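Local coordinates for LPXTG cell wall surface protein (Streptococcus gordonii, PDB 4IGB) that is a peptidoglycan-anchored streptococcal surface protein, probably an adhesin, whose N-terminal N1 and N2 domains make up this fragment, at residues T135-S147 / E151-D163. Numbering follows the deposited sequence.
Sequences TVEFFSISELWES and EIGNVPYVDANHD
Trp145 turns the NE1 edge of its indole to Glu151 and Tyr157, whose OE1 and OH lie near the ring plane, and NE1 donates a 2.9 Å hydrogen bond to Tyr157 OH. The same N-H also leans weakly on Glu151 OE1, at an angle of only 122°, so one donor is split between two acceptors. Tyr157 OH in turn donates to the syn lone pair of Glu151 OE2, 2.6 Å away, which ties indole, phenol and carboxylate together. Glutamate is long enough for this: with CG anti to the backbone N (chi1 176°) and the chain extended beyond it, the carboxylate stands well off the sheet, where Ser280 also binds OE2. Leu144 CD1 packs 3.9 Å from Tyr157 CE1, giving the phenol ring an apolar neighbour. On the same face of the sheet, a water links the small hydroxyls of Ser140 and Ser142 to Glu151 OE1. Glu137, bent at chi2 (76°), brings CG to 3.2 Å from Val155 O, while its OE2 is held by Asn71 and a second water. Phe139 and Ile152 point to the other face, where Ile152 CG1 meets the Phe139 ring edge; Phe139 also packs on Leu90, Leu92 and Phe111. Ser140 and Glu151 exchange two backbone hydrogen bonds, and Gly153 N binds Phe138 O. Glycine suits a backbone where a side chain would strike the preceding carbonyl. A classic beta bulge, Phe138 and Phe139 opposite Phe72, joins 135-142 to strand 68-75, while 135-142 and 149-153 form an antiparallel beta hairpin in the N1 domain's six-stranded sheet.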
loop_
_atom_site.group_PDB
_atom_site.type_symbol
_atom_site.label_atom_id
_atom_site.label_comp_id
_atom_site.label_asym_id
_atom_site.label_seq_id
_atom_site.Cartn_x
_atom_site.Cartn_y
_atom_site.Cartn_z
ATOM N N THR B 135 26.497 -18.425 5.298
ATOM C CA THR B 135 25.143 -17.888 5.253
ATOM C C THR B 135 24.721 -17.505 3.842
ATOM O O THR B 135 25.543 -17.466 2.918
ATOM C CB THR B 135 24.982 -16.670 6.177
ATOM O OG1 THR B 135 25.694 -15.557 5.626
ATOM C CG2 THR B 135 25.497 -16.968 7.580
ATOM N N VAL B 136 23.427 -17.236 3.680
ATOM C CA VAL B 136 22.890 -16.803 2.401
ATOM C C VAL B 136 22.070 -15.529 2.622
ATOM O O VAL B 136 21.317 -15.416 3.594
ATOM C CB VAL B 136 22.027 -17.912 1.746
ATOM C CG1 VAL B 136 21.267 -17.384 0.547
ATOM C CG2 VAL B 136 22.890 -19.109 1.347
ATOM N N GLU B 137 22.232 -14.570 1.722
ATOM C CA GLU B 137 21.539 -13.291 1.798
ATOM C C GLU B 137 20.038 -13.462 1.535
ATOM O O GLU B 137 19.643 -14.240 0.668
ATOM C CB GLU B 137 22.142 -12.349 0.752
ATOM C CG GLU B 137 21.566 -10.940 0.749
ATOM C CD GLU B 137 22.082 -10.087 1.903
ATOM O OE1 GLU B 137 23.227 -10.302 2.365
ATOM O OE2 GLU B 137 21.329 -9.195 2.356
ATOM N N PHE B 138 19.195 -12.742 2.268
ATOM C CA PHE B 138 17.786 -12.686 1.874
ATOM C C PHE B 138 17.115 -11.322 1.992
ATOM O O PHE B 138 16.128 -11.067 1.311
ATOM C CB PHE B 138 16.949 -13.774 2.572
ATOM C CG PHE B 138 16.622 -13.481 4.007
ATOM C CD1 PHE B 138 15.386 -12.957 4.353
ATOM C CD2 PHE B 138 17.539 -13.758 5.021
ATOM C CE1 PHE B 138 15.075 -12.702 5.679
ATOM C CE2 PHE B 138 17.233 -13.495 6.346
ATOM C CZ PHE B 138 16.002 -12.979 6.681
ATOM N N PHE B 139 17.654 -10.438 2.826
ATOM C CA PHE B 139 16.948 -9.207 3.156
ATOM C C PHE B 139 17.855 -8.137 3.744
ATOM O O PHE B 139 18.726 -8.427 4.569
ATOM C CB PHE B 139 15.816 -9.528 4.153
ATOM C CG PHE B 139 15.059 -8.321 4.640
ATOM C CD1 PHE B 139 14.159 -7.665 3.811
ATOM C CD2 PHE B 139 15.228 -7.858 5.938
ATOM C CE1 PHE B 139 13.438 -6.566 4.261
ATOM C CE2 PHE B 139 14.507 -6.750 6.398
ATOM C CZ PHE B 139 13.622 -6.107 5.558
ATOM N N SER B 140 17.635 -6.888 3.337
ATOM C CA SER B 140 18.361 -5.779 3.946
ATOM C C SER B 140 17.489 -4.552 3.960
ATOM O O SER B 140 16.529 -4.438 3.182
ATOM C CB SER B 140 19.686 -5.481 3.214
ATOM O OG SER B 140 19.446 -4.965 1.910
ATOM N N ILE B 141 17.831 -3.638 4.860
ATOM C CA ILE B 141 17.194 -2.336 4.938
ATOM C C ILE B 141 18.267 -1.265 4.764
ATOM O O ILE B 141 19.251 -1.241 5.496
ATOM C CB ILE B 141 16.521 -2.147 6.301
ATOM C CG1 ILE B 141 15.515 -3.272 6.542
ATOM C CG2 ILE B 141 15.859 -0.774 6.391
ATOM C CD1 ILE B 141 14.871 -3.228 7.919
ATOM N N SER B 142 18.079 -0.385 3.793
ATOM C CA SER B 142 19.031 0.692 3.552
ATOM C C SER B 142 18.446 1.666 2.565
ATOM O O SER B 142 17.416 1.402 1.941
ATOM C CB SER B 142 20.312 0.153 2.932
ATOM O OG SER B 142 20.105 -0.071 1.546
ATOM N N GLU B 143 19.125 2.792 2.392
ATOM C CA GLU B 143 18.734 3.692 1.328
ATOM C C GLU B 143 19.817 3.798 0.263
ATOM O O GLU B 143 19.973 4.834 -0.360
ATOM C CB GLU B 143 18.302 5.051 1.888
ATOM C CG GLU B 143 17.024 4.954 2.717
ATOM C CD GLU B 143 16.612 6.270 3.358
ATOM O OE1 GLU B 143 15.460 6.686 3.166
ATOM O OE2 GLU B 143 17.428 6.879 4.076
ATOM N N LEU B 144 20.556 2.713 0.045
ATOM C CA LEU B 144 21.563 2.698 -1.022
ATOM C C LEU B 144 20.954 2.980 -2.394
ATOM O O LEU B 144 21.588 3.613 -3.233
ATOM C CB LEU B 144 22.281 1.349 -1.122
ATOM C CG LEU B 144 23.125 0.761 0.003
ATOM C CD1 LEU B 144 24.109 -0.237 -0.602
ATOM C CD2 LEU B 144 23.843 1.848 0.788
ATOM N N TRP B 145 19.740 2.479 -2.623
ATOM C CA TRP B 145 19.136 2.460 -3.951
ATOM C C TRP B 145 17.979 3.447 -4.070
ATOM O O TRP B 145 17.911 4.214 -5.027
ATOM C CB TRP B 145 18.670 1.042 -4.285
ATOM C CG TRP B 145 19.719 0.027 -3.966
ATOM C CD1 TRP B 145 19.624 -1.012 -3.083
ATOM C CD2 TRP B 145 21.040 -0.032 -4.512
ATOM N NE1 TRP B 145 20.805 -1.720 -3.054
ATOM C CE2 TRP B 145 21.692 -1.136 -3.923
ATOM C CE3 TRP B 145 21.738 0.743 -5.445
ATOM C CZ2 TRP B 145 23.005 -1.490 -4.239
ATOM C CZ3 TRP B 145 23.051 0.393 -5.755
ATOM C CH2 TRP B 145 23.666 -0.712 -5.151
ATOM N N GLU B 146 17.069 3.402 -3.100
ATOM C CA GLU B 146 15.968 4.352 -3.008
ATOM C C GLU B 146 15.834 4.777 -1.559
ATOM O O GLU B 146 16.315 4.087 -0.655
ATOM C CB GLU B 146 14.628 3.708 -3.373
ATOM C CG GLU B 146 14.572 2.896 -4.637
ATOM C CD GLU B 146 13.209 2.228 -4.812
ATOM O OE1 GLU B 146 12.295 2.489 -3.991
ATOM O OE2 GLU B 146 13.055 1.437 -5.763
ATOM N N SER B 147 15.147 5.892 -1.350
ATOM C CA SER B 147 14.748 6.324 -0.023
ATOM C C SER B 147 13.702 5.364 0.554
ATOM O O SER B 147 12.897 4.791 -0.177
ATOM C CB SER B 147 14.154 7.736 -0.087
ATOM O OG SER B 147 15.146 8.701 -0.396
ATOM N N GLU B 151 15.207 -4.219 0.751
ATOM C CA GLU B 151 15.680 -5.019 -0.365
ATOM C C GLU B 151 15.554 -6.498 -0.065
ATOM O O GLU B 151 15.973 -6.941 0.989
ATOM C CB GLU B 151 17.146 -4.678 -0.618
ATOM C CG GLU B 151 17.840 -5.498 -1.690
ATOM C CD GLU B 151 19.164 -4.868 -2.098
ATOM O OE1 GLU B 151 19.424 -3.726 -1.651
ATOM O OE2 GLU B 151 19.940 -5.511 -2.850
ATOM N N ILE B 152 14.966 -7.255 -0.987
ATOM C CA ILE B 152 14.891 -8.704 -0.857
ATOM C C ILE B 152 15.664 -9.327 -2.004
ATOM O O ILE B 152 15.527 -8.898 -3.149
ATOM C CB ILE B 152 13.441 -9.197 -0.879
ATOM C CG1 ILE B 152 12.629 -8.499 0.214
ATOM C CG2 ILE B 152 13.394 -10.694 -0.681
ATOM C CD1 ILE B 152 11.150 -8.734 0.121
ATOM N N GLY B 153 16.491 -10.324 -1.707
ATOM C CA GLY B 153 17.339 -10.913 -2.733
ATOM C C GLY B 153 18.523 -11.651 -2.135
ATOM O O GLY B 153 18.715 -11.637 -0.916
ATOM N N ASN B 154 19.321 -12.293 -2.989
ATOM C CA ASN B 154 20.428 -13.136 -2.528
ATOM C C ASN B 154 21.793 -12.603 -2.964
ATOM O O ASN B 154 22.768 -13.348 -3.057
ATOM C CB ASN B 154 20.250 -14.559 -3.028
ATOM C CG ASN B 154 20.335 -14.660 -4.541
ATOM O OD1 ASN B 154 20.294 -13.651 -5.245
ATOM N ND2 ASN B 154 20.454 -15.881 -5.045
ATOM N N VAL B 155 21.857 -11.311 -3.252
ATOM C CA VAL B 155 23.140 -10.687 -3.500
ATOM C C VAL B 155 23.727 -10.217 -2.174
ATOM O O VAL B 155 23.173 -9.322 -1.536
ATOM C CB VAL B 155 23.003 -9.476 -4.428
ATOM C CG1 VAL B 155 24.373 -8.927 -4.742
ATOM C CG2 VAL B 155 22.271 -9.869 -5.709
ATOM N N PRO B 156 24.852 -10.806 -1.757
ATOM C CA PRO B 156 25.456 -10.397 -0.487
ATOM C C PRO B 156 25.789 -8.907 -0.427
ATOM O O PRO B 156 26.110 -8.257 -1.436
ATOM C CB PRO B 156 26.764 -11.196 -0.447
ATOM C CG PRO B 156 26.552 -12.325 -1.379
ATOM C CD PRO B 156 25.675 -11.810 -2.453
ATOM N N TYR B 157 25.695 -8.372 0.782
ATOM C CA TYR B 157 26.363 -7.129 1.124
ATOM C C TYR B 157 27.346 -7.498 2.208
ATOM O O TYR B 157 26.998 -8.212 3.139
ATOM C CB TYR B 157 25.360 -6.092 1.618
ATOM C CG TYR B 157 24.485 -5.592 0.505
ATOM C CD1 TYR B 157 24.912 -4.555 -0.318
ATOM C CD2 TYR B 157 23.251 -6.178 0.246
ATOM C CE1 TYR B 157 24.133 -4.103 -1.351
ATOM C CE2 TYR B 157 22.455 -5.727 -0.785
ATOM C CZ TYR B 157 22.906 -4.686 -1.586
ATOM O OH TYR B 157 22.134 -4.213 -2.625
ATOM N N VAL B 158 28.580 -7.034 2.082
ATOM C CA VAL B 158 29.618 -7.476 2.993
ATOM C C VAL B 158 30.581 -6.358 3.381
ATOM O O VAL B 158 30.675 -5.322 2.712
ATOM C CB VAL B 158 30.438 -8.656 2.392
ATOM C CG1 VAL B 158 29.520 -9.793 1.960
ATOM C CG2 VAL B 158 31.283 -8.177 1.214
ATOM N N ASP B 159 31.270 -6.582 4.492
ATOM C CA ASP B 159 32.469 -5.832 4.826
ATOM C C ASP B 159 33.494 -6.806 5.390
ATOM O O ASP B 159 33.240 -8.013 5.450
ATOM C CB ASP B 159 32.177 -4.665 5.777
ATOM C CG ASP B 159 31.689 -5.114 7.139
ATOM O OD1 ASP B 159 31.747 -6.324 7.449
ATOM O OD2 ASP B 159 31.258 -4.237 7.916
ATOM N N ALA B 160 34.650 -6.288 5.792
ATOM C CA ALA B 160 35.761 -7.130 6.223
ATOM C C ALA B 160 35.379 -8.064 7.365
ATOM O O ALA B 160 35.872 -9.181 7.453
ATOM C CB ALA B 160 36.948 -6.267 6.622
ATOM N N ASN B 161 34.503 -7.594 8.246
ATOM C CA ASN B 161 34.104 -8.376 9.410
ATOM C C ASN B 161 32.918 -9.293 9.140
ATOM O O ASN B 161 32.596 -10.160 9.951
ATOM C CB ASN B 161 33.806 -7.453 10.593
ATOM C CG ASN B 161 35.034 -6.703 11.067
ATOM O OD1 ASN B 161 36.164 -7.121 10.817
ATOM N ND2 ASN B 161 34.819 -5.588 11.752
ATOM N N HIS B 162 32.271 -9.100 7.996
ATOM C CA HIS B 162 31.131 -9.922 7.614
ATOM C C HIS B 162 31.257 -10.385 6.169
ATOM O O HIS B 162 30.547 -9.907 5.286
ATOM C CB HIS B 162 29.823 -9.156 7.815
ATOM C CG HIS B 162 29.543 -8.807 9.244
ATOM N ND1 HIS B 162 30.116 -7.723 9.871
ATOM C CD2 HIS B 162 28.752 -9.402 10.168
ATOM C CE1 HIS B 162 29.690 -7.664 11.120
ATOM N NE2 HIS B 162 28.862 -8.671 11.325
ATOM N N ASP B 163 32.171 -11.320 5.938
ATOM C CA ASP B 163 32.416 -11.843 4.602
ATOM C C ASP B 163 32.231 -13.355 4.577
ATOM O O ASP B 163 33.095 -14.085 4.094
ATOM C CB ASP B 163 33.827 -11.476 4.142
ATOM C CG ASP B 163 34.027 -11.674 2.653
ATOM O OD1 ASP B 163 33.036 -11.581 1.899
ATOM O OD2 ASP B 163 35.176 -11.923 2.237
HETATM O O HOH W 1 23.532 -15.180 -0.811
HETATM O O HOH W 2 19.297 -7.690 0.496
HETATM O O HOH W 3 19.046 -2.359 0.835
#